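Local coordinates for aminoglycoside N(3)-acetyltransferase (Streptomyces griseus, PDB 7LAP), which probably transfers an acetyl group from acetyl-CoA to the 3-amino group of aminoglycoside antibiotics, a modification associated with resistance, at residues 85-90 / 207-212; 246-251 / 281-286. One frame throughout, in Å; residues are numbered along the deposited sequence.

Contact 1 of 2, residues 85-90 / 207-212; sequences PPYDFT and YEQPIE
Tyr87 and Tyr207 lay their rings on one another in an offset stack, centroids 4.3 Å apart and planes only 7° from parallel. Tyr207 can be followed outward. Its CB lies over the face of the Tyr87 ring as a CH-pi donor, 4.2 Å from the centroid. CG then lies 3.7 Å from Tyr87 CE1, the atom that sits over the centre of the Tyr207 ring; CD1 faces Tyr87 CZ, CE1 reaches Tyr87 OH at 3.9 Å, and CZ lies 4.1 Å from the same oxygen. Tyr207 gets there with CG between the backbone N and the carbonyl carbon (chi1 56°). Tyrosine suits position 87, since its ring stacks while its OH hydrogen-bonds Asp138.

The contact joins the loop between strand 74-78 and helix 94-103, here a type I turn from Pro86 to Phe89, to strand 204-213 of a two-stranded antiparallel hairpin outside the mixed central sheet. On that strand Gln209 runs extended beyond CG and brings NE2 to the edge of the Tyr87 ring, 3.8 Å from CE1; the same amide nitrogen is hydrogen-bonded to Asp138. Two prolines, compact and apolar, meet tip to tip, Pro85 CG standing 3.7 Å from Pro210 CD, with Trp219 of the partner strand touching both. The Phe89 ring turns its edge to the backbone, CE1 lying 4.2 Å from Glu208 O, while the Glu208 carboxylate forms a salt bridge with Arg101 on helix 94-103.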
ATOM      1  N   PRO B  85      -1.048  16.427   6.891  1.00 53.65           N
ATOM      2  CA  PRO B  85      -2.063  17.469   6.910  1.00 53.60           C
ATOM      3  C   PRO B  85      -1.947  18.308   5.652  1.00 61.31           C
ATOM      4  O   PRO B  85      -0.836  18.528   5.149  1.00 62.17           O
ATOM      5  CB  PRO B  85      -1.724  18.289   8.171  1.00 51.47           C
ATOM      6  CG  PRO B  85      -0.261  18.103   8.350  1.00 51.10           C
ATOM      7  CD  PRO B  85      -0.013  16.655   7.924  1.00 51.09           C
ATOM      8  N   PRO B  86      -3.062  18.748   5.082  1.00 65.32           N
ATOM      9  CA  PRO B  86      -2.986  19.570   3.865  1.00 69.69           C
ATOM     10  C   PRO B  86      -2.239  20.875   4.129  1.00 67.95           C
ATOM     11  O   PRO B  86      -2.246  21.395   5.244  1.00 63.19           O
ATOM     12  CB  PRO B  86      -4.457  19.827   3.519  1.00 73.91           C
ATOM     13  CG  PRO B  86      -5.187  19.701   4.848  1.00 73.25           C
ATOM     14  CD  PRO B  86      -4.431  18.635   5.609  1.00 70.49           C
ATOM     15  N   TYR B  87      -1.561  21.384   3.086  1.00 69.23           N
ATOM     16  CA  TYR B  87      -0.829  22.645   3.212  1.00 71.63           C
ATOM     17  C   TYR B  87      -1.723  23.748   3.746  1.00 75.06           C
ATOM     18  O   TYR B  87      -1.306  24.545   4.592  1.00 73.67           O
ATOM     19  CB  TYR B  87      -0.273  23.087   1.864  1.00 71.39           C
ATOM     20  CG  TYR B  87       0.965  22.374   1.384  1.00 73.11           C
ATOM     21  CD1 TYR B  87       1.530  21.328   2.101  1.00 70.20           C
ATOM     22  CD2 TYR B  87       1.563  22.751   0.185  1.00 78.59           C
ATOM     23  CE1 TYR B  87       2.671  20.677   1.634  1.00 73.13           C
ATOM     24  CE2 TYR B  87       2.686  22.113  -0.292  1.00 79.43           C
ATOM     25  CZ  TYR B  87       3.242  21.077   0.431  1.00 79.05           C
ATOM     26  OH  TYR B  87       4.373  20.463  -0.074  1.00 79.18           O
ATOM     27  N   ASP B  88      -2.961  23.793   3.258  1.00 76.99           N
ATOM     28  CA  ASP B  88      -3.922  24.854   3.505  1.00 82.90           C
ATOM     29  C   ASP B  88      -4.846  24.567   4.677  1.00 81.91           C
ATOM     30  O   ASP B  88      -5.915  25.180   4.762  1.00 87.09           O
ATOM     31  CB  ASP B  88      -4.779  25.066   2.259  1.00 91.67           C
ATOM     32  CG  ASP B  88      -5.502  23.789   1.837  1.00 98.79           C
ATOM     33  OD1 ASP B  88      -4.830  22.826   1.395  1.00 99.70           O
ATOM     34  OD2 ASP B  88      -6.743  23.736   1.980  1.00103.71           O
ATOM     35  N   PHE B  89      -4.484  23.642   5.574  1.00 91.86           N
ATOM     36  CA  PHE B  89      -5.432  23.265   6.624  1.00 86.55           C
ATOM     37  C   PHE B  89      -5.711  24.405   7.591  1.00 86.74           C
ATOM     38  O   PHE B  89      -6.546  24.245   8.487  1.00 82.34           O
ATOM     39  CB  PHE B  89      -4.940  22.031   7.395  1.00 82.44           C
ATOM     40  CG  PHE B  89      -3.905  22.333   8.442  1.00 86.62           C
ATOM     41  CD1 PHE B  89      -2.555  22.320   8.120  1.00 89.74           C
ATOM     42  CD2 PHE B  89      -4.279  22.605   9.753  1.00 86.55           C
ATOM     43  CE1 PHE B  89      -1.597  22.592   9.073  1.00 94.14           C
ATOM     44  CE2 PHE B  89      -3.336  22.879  10.713  1.00 91.99           C
ATOM     45  CZ  PHE B  89      -1.987  22.874  10.377  1.00 96.19           C
ATOM     46  N   THR B  90      -5.020  25.532   7.438  1.00 92.93           N
ATOM     47  CA  THR B  90      -5.278  26.748   8.191  1.00100.07           C
ATOM     48  C   THR B  90      -6.321  27.640   7.513  1.00106.82           C
ATOM     49  O   THR B  90      -6.417  28.832   7.827  1.00111.62           O
ATOM     50  CB  THR B  90      -3.961  27.501   8.406  1.00101.30           C
ATOM     51  OG1 THR B  90      -3.265  27.617   7.156  1.00103.39           O
ATOM     52  CG2 THR B  90      -3.080  26.743   9.397  1.00 94.30           C
ATOM     53  N   TYR B 207       4.578  25.871   4.726  1.00 66.55           N
ATOM     54  CA  TYR B 207       3.551  25.020   5.306  1.00 64.04           C
ATOM     55  C   TYR B 207       4.082  24.506   6.634  1.00 66.49           C
ATOM     56  O   TYR B 207       5.262  24.667   6.961  1.00 66.67           O
ATOM     57  CB  TYR B 207       3.155  23.872   4.351  1.00 61.99           C
ATOM     58  CG  TYR B 207       4.340  23.045   3.950  1.00 63.04           C
ATOM     59  CD1 TYR B 207       5.116  23.397   2.851  1.00 64.27           C
ATOM     60  CD2 TYR B 207       4.722  21.935   4.704  1.00 63.19           C
ATOM     61  CE1 TYR B 207       6.230  22.650   2.501  1.00 62.15           C
ATOM     62  CE2 TYR B 207       5.821  21.186   4.363  1.00 61.93           C
ATOM     63  CZ  TYR B 207       6.565  21.544   3.261  1.00 60.27           C
ATOM     64  OH  TYR B 207       7.665  20.805   2.949  1.00 56.05           O
ATOM     65  N   GLU B 208       3.208  23.908   7.416  1.00 65.88           N
ATOM     66  CA  GLU B 208       3.638  23.297   8.659  1.00 67.69           C
ATOM     67  C   GLU B 208       3.282  21.827   8.626  1.00 65.18           C
ATOM     68  O   GLU B 208       2.324  21.428   7.977  1.00 62.77           O
ATOM     69  CB  GLU B 208       2.998  23.965   9.855  1.00 72.03           C
ATOM     70  CG  GLU B 208       3.132  25.455   9.791  1.00 78.20           C
ATOM     71  CD  GLU B 208       2.239  26.137  10.781  1.00 85.67           C
ATOM     72  OE1 GLU B 208       2.381  25.848  11.985  1.00 86.75           O
ATOM     73  OE2 GLU B 208       1.389  26.944  10.353  1.00 90.46           O
ATOM     74  N   GLN B 209       4.080  21.017   9.307  1.00 65.19           N
ATOM     75  CA  GLN B 209       3.791  19.595   9.351  1.00 60.71           C
ATOM     76  C   GLN B 209       4.378  19.057  10.640  1.00 61.92           C
ATOM     77  O   GLN B 209       5.404  19.564  11.112  1.00 58.02           O
ATOM     78  CB  GLN B 209       4.359  18.861   8.127  1.00 56.48           C
ATOM     79  CG  GLN B 209       3.330  18.747   6.974  1.00 59.69           C
ATOM     80  CD  GLN B 209       3.928  18.186   5.719  1.00 63.46           C
ATOM     81  OE1 GLN B 209       5.004  17.599   5.751  1.00 69.40           O
ATOM     82  NE2 GLN B 209       3.233  18.341   4.605  1.00 63.25           N
ATOM     83  N   PRO B 210       3.725  18.077  11.258  1.00 61.71           N
ATOM     84  CA  PRO B 210       4.228  17.531  12.520  1.00 60.20           C
ATOM     85  C   PRO B 210       5.328  16.512  12.255  1.00 64.32           C
ATOM     86  O   PRO B 210       5.170  15.591  11.443  1.00 55.22           O
ATOM     87  CB  PRO B 210       2.990  16.877  13.140  1.00 62.56           C
ATOM     88  CG  PRO B 210       2.147  16.510  11.964  1.00 60.90           C
ATOM     89  CD  PRO B 210       2.403  17.529  10.890  1.00 61.05           C
ATOM     90  N   ILE B 211       6.452  16.690  12.952  1.00 59.74           N
ATOM     91  CA  ILE B 211       7.539  15.727  12.962  1.00 61.40           C
ATOM     92  C   ILE B 211       7.830  15.313  14.408  1.00 65.99           C
ATOM     93  O   ILE B 211       7.279  15.848  15.371  1.00 61.92           O
ATOM     94  CB  ILE B 211       8.810  16.265  12.268  1.00 60.74           C
ATOM     95  CG1 ILE B 211       9.293  17.547  12.936  1.00 59.77           C
ATOM     96  CG2 ILE B 211       8.532  16.536  10.795  1.00 54.37           C
ATOM     97  CD1 ILE B 211      10.809  17.762  12.881  1.00 61.40           C
ATOM     98  N   GLU B 212       8.685  14.312  14.527  1.00 65.67           N
ATOM     99  CA  GLU B 212       9.077  13.721  15.792  1.00 75.24           C
ATOM    100  C   GLU B 212      10.579  13.942  15.955  1.00 80.34           C
ATOM    101  O   GLU B 212      11.377  13.396  15.181  1.00 79.56           O
ATOM    102  CB  GLU B 212       8.708  12.240  15.803  1.00 79.77           C
ATOM    103  CG  GLU B 212       9.386  11.441  16.877  1.00 89.71           C
ATOM    104  CD  GLU B 212       8.542  10.274  17.321  1.00 96.70           C
ATOM    105  OE1 GLU B 212       7.293  10.388  17.264  1.00 97.90           O
ATOM    106  OE2 GLU B 212       9.125   9.248  17.736  1.00 99.84           O
TER

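Contact 2 of 2, residues 246-251 / 281-286; sequences AVIVGS and VRWIEE
Ile248 presses its CG1 onto one face of the Trp283 indole, where helices 244-254 and 273-289 pack at a steep crossing, 117° between the directions of their short segments. Between these helices the chain forms the antiparallel strands 259-263 and 266-272 at one margin of the central mixed sheet, so the contact brings together the helices before and after that pair. The axes stay 10.7 Å apart, a gap that a large flat side chain can span.

Trp283 starts across it from a CB that points toward helix 244-254, with CG anti to the backbone N. Ile248 has CG1 anti to the carbonyl carbon (chi1 -58°), which sets that methylene over the six-membered ring, 3.7 Å from its centroid and 15° off the normal, as a CH-pi contact. CD1 continues past the ring's outline, 3.6 Å from Trp283 CE3. The longer arm of isoleucine suits the place: CG1 covers the ring and CD1 reaches on to Ile284 CG1. Val247 crosses the indole at about a right angle, its CG1 4.0 Å from Trp283 CZ2. His287, one turn further along helix 273-289, stacks on the indole, and Leu190 of helix 189-196 packs against Ile248.

Ser251 suits the polar end of the indole. Its OG lies beside its own backbone N and donates to Val247 O at 3.0 Å; Ser251 N reaches that oxygen from the opposite face of the carbonyl plane. One water links the helices, donating to Ser251 OG and accepting from Trp283 NE1 at 3.0 Å, in the plane of the ring.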
ATOM      1  N   ALA B 246       7.158  17.575 -18.656  1.00 55.13           N
ATOM      2  CA  ALA B 246       7.062  16.762 -19.862  1.00 51.75           C
ATOM      3  C   ALA B 246       7.731  17.461 -21.036  1.00 59.16           C
ATOM      4  O   ALA B 246       8.398  16.818 -21.854  1.00 58.80           O
ATOM      5  CB  ALA B 246       5.598  16.454 -20.178  1.00 52.65           C
ATOM      6  N   VAL B 247       7.570  18.783 -21.128  1.00 56.91           N
ATOM      7  CA  VAL B 247       8.213  19.537 -22.203  1.00 59.49           C
ATOM      8  C   VAL B 247       9.731  19.544 -22.024  1.00 56.91           C
ATOM      9  O   VAL B 247      10.479  19.318 -22.981  1.00 60.28           O
ATOM     10  CB  VAL B 247       7.633  20.961 -22.271  1.00 60.30           C
ATOM     11  CG1 VAL B 247       8.355  21.792 -23.339  1.00 62.36           C
ATOM     12  CG2 VAL B 247       6.149  20.904 -22.522  1.00 60.34           C
ATOM     13  N   ILE B 248      10.207  19.765 -20.797  1.00 55.14           N
ATOM     14  CA  ILE B 248      11.649  19.778 -20.539  1.00 55.29           C
ATOM     15  C   ILE B 248      12.276  18.426 -20.894  1.00 54.03           C
ATOM     16  O   ILE B 248      13.306  18.357 -21.578  1.00 53.16           O
ATOM     17  CB  ILE B 248      11.923  20.165 -19.071  1.00 57.73           C
ATOM     18  CG1 ILE B 248      11.329  21.535 -18.736  1.00 59.17           C
ATOM     19  CG2 ILE B 248      13.421  20.172 -18.770  1.00 54.82           C
ATOM     20  CD1 ILE B 248      11.640  21.989 -17.317  1.00 55.24           C
ATOM     21  N   VAL B 249      11.669  17.328 -20.428  1.00 49.71           N
ATOM     22  CA  VAL B 249      12.228  16.003 -20.692  1.00 53.91           C
ATOM     23  C   VAL B 249      12.173  15.679 -22.178  1.00 53.30           C
ATOM     24  O   VAL B 249      13.091  15.042 -22.724  1.00 51.39           O
ATOM     25  CB  VAL B 249      11.510  14.928 -19.850  1.00 50.91           C
ATOM     26  CG1 VAL B 249      11.968  13.527 -20.260  1.00 48.18           C
ATOM     27  CG2 VAL B 249      11.783  15.151 -18.369  1.00 47.81           C
ATOM     28  N   GLY B 250      11.104  16.104 -22.855  1.00 54.03           N
ATOM     29  CA  GLY B 250      11.042  15.910 -24.293  1.00 52.44           C
ATOM     30  C   GLY B 250      12.164  16.624 -25.026  1.00 57.84           C
ATOM     31  O   GLY B 250      12.780  16.067 -25.942  1.00 57.88           O
ATOM     32  N   SER B 251      12.453  17.869 -24.627  1.00 61.34           N
ATOM     33  CA  SER B 251      13.579  18.592 -25.218  1.00 63.87           C
ATOM     34  C   SER B 251      14.898  17.950 -24.831  1.00 62.92           C
ATOM     35  O   SER B 251      15.834  17.888 -25.638  1.00 64.70           O
ATOM     36  CB  SER B 251      13.587  20.053 -24.767  1.00 69.51           C
ATOM     37  OG  SER B 251      12.316  20.638 -24.917  1.00 77.31           O
ATOM     38  N   VAL B 281      18.099  23.122 -15.771  1.00 56.44           N
ATOM     39  CA  VAL B 281      18.276  24.473 -15.258  1.00 59.23           C
ATOM     40  C   VAL B 281      18.535  25.439 -16.404  1.00 62.32           C
ATOM     41  O   VAL B 281      18.009  26.555 -16.422  1.00 65.89           O
ATOM     42  CB  VAL B 281      19.398  24.499 -14.208  1.00 63.63           C
ATOM     43  CG1 VAL B 281      18.950  23.802 -12.951  1.00 59.46           C
ATOM     44  CG2 VAL B 281      20.606  23.818 -14.732  1.00 69.78           C
ATOM     45  N   ARG B 282      19.308  25.009 -17.403  1.00 64.95           N
ATOM     46  CA  ARG B 282      19.544  25.864 -18.557  1.00 70.07           C
ATOM     47  C   ARG B 282      18.255  26.089 -19.342  1.00 70.24           C
ATOM     48  O   ARG B 282      18.007  27.187 -19.853  1.00 71.10           O
ATOM     49  CB  ARG B 282      20.627  25.265 -19.452  1.00 71.78           C
ATOM     50  CG  ARG B 282      20.845  26.041 -20.748  1.00 80.81           C
ATOM     51  CD  ARG B 282      22.199  25.721 -21.343  1.00 90.62           C
ATOM     52  NE  ARG B 282      22.364  24.274 -21.379  1.00 97.85           N
ATOM     53  CZ  ARG B 282      21.861  23.486 -22.327  1.00101.98           C
ATOM     54  NH1 ARG B 282      21.190  24.014 -23.351  1.00105.98           N
ATOM     55  NH2 ARG B 282      22.041  22.170 -22.260  1.00 98.99           N
ATOM     56  N   TRP B 283      17.408  25.068 -19.423  1.00 69.25           N
ATOM     57  CA  TRP B 283      16.110  25.251 -20.062  1.00 68.32           C
ATOM     58  C   TRP B 283      15.298  26.321 -19.340  1.00 67.13           C
ATOM     59  O   TRP B 283      14.755  27.237 -19.966  1.00 67.64           O
ATOM     60  CB  TRP B 283      15.358  23.921 -20.090  1.00 65.95           C
ATOM     61  CG  TRP B 283      14.122  23.956 -20.940  1.00 68.02           C
ATOM     62  CD1 TRP B 283      14.005  23.563 -22.244  1.00 67.78           C
ATOM     63  CD2 TRP B 283      12.827  24.418 -20.539  1.00 67.61           C
ATOM     64  NE1 TRP B 283      12.715  23.759 -22.679  1.00 69.66           N
ATOM     65  CE2 TRP B 283      11.973  24.277 -21.649  1.00 69.02           C
ATOM     66  CE3 TRP B 283      12.308  24.932 -19.344  1.00 66.01           C
ATOM     67  CZ2 TRP B 283      10.627  24.639 -21.604  1.00 70.64           C
ATOM     68  CZ3 TRP B 283      10.975  25.285 -19.298  1.00 66.49           C
ATOM     69  CH2 TRP B 283      10.147  25.136 -20.421  1.00 68.49           C
ATOM     70  N   ILE B 284      15.225  26.229 -18.013  1.00 65.30           N
ATOM     71  CA  ILE B 284      14.396  27.154 -17.251  1.00 64.01           C
ATOM     72  C   ILE B 284      14.952  28.563 -17.328  1.00 69.22           C
ATOM     73  O   ILE B 284      14.203  29.536 -17.473  1.00 75.17           O
ATOM     74  CB  ILE B 284      14.275  26.674 -15.794  1.00 59.84           C
ATOM     75  CG1 ILE B 284      13.500  25.357 -15.741  1.00 56.57           C
ATOM     76  CG2 ILE B 284      13.628  27.755 -14.940  1.00 59.81           C
ATOM     77  CD1 ILE B 284      13.482  24.730 -14.360  1.00 56.33           C
ATOM     78  N   GLU B 285      16.274  28.701 -17.235  1.00 68.58           N
ATOM     79  CA  GLU B 285      16.861  30.031 -17.230  1.00 71.25           C
ATOM     80  C   GLU B 285      16.786  30.680 -18.602  1.00 77.94           C
ATOM     81  O   GLU B 285      16.605  31.903 -18.705  1.00 79.25           O
ATOM     82  CB  GLU B 285      18.297  29.948 -16.733  1.00 71.22           C
ATOM     83  CG  GLU B 285      18.338  29.600 -15.248  1.00 72.38           C
ATOM     84  CD  GLU B 285      19.739  29.484 -14.701  1.00 75.50           C
ATOM     85  OE1 GLU B 285      20.674  29.338 -15.517  1.00 78.57           O
ATOM     86  OE2 GLU B 285      19.905  29.542 -13.455  1.00 74.10           O
ATOM     87  N   GLU B 286      16.896  29.889 -19.668  1.00 79.66           N
ATOM     88  CA  GLU B 286      16.828  30.498 -20.990  1.00 83.56           C
ATOM     89  C   GLU B 286      15.397  30.852 -21.366  1.00 83.90           C
ATOM     90  O   GLU B 286      15.147  31.940 -21.888  1.00 88.15           O
ATOM     91  CB  GLU B 286      17.470  29.584 -22.032  1.00 85.95           C
ATOM     92  CG  GLU B 286      18.974  29.492 -21.837  1.00 92.40           C
ATOM     93  CD  GLU B 286      19.660  28.537 -22.797  1.00 97.35           C
ATOM     94  OE1 GLU B 286      18.976  27.673 -23.394  1.00 97.55           O
ATOM     95  OE2 GLU B 286      20.899  28.648 -22.940  1.00100.66           O
TER
HETATM   96  O   HOH W   1      12.238  23.638 -25.654  1.00 82.82           O

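How the contacts relate
Both contacts are buried locally, yet neither is at the middle of the chain, their centres lying about 21 and 18 Å from its own. Contact 1 ties a loop to a strand of the two-stranded hairpin, whereas contact 2 joins the helices that precede and follow strands 259-263 and 266-272. Their nearest atoms are about 17 Å apart. Neither has a direct hydrogen bond between its segments. In contact 1 aromatic and proline surfaces meet, and polar ends turn to outside partners such as Asp138; Pro86 also packs on Tyr53 of the second subunit. Contact 2 instead sets aliphatic carbons against an indole, uses a bridging water, and touches no other protein chain.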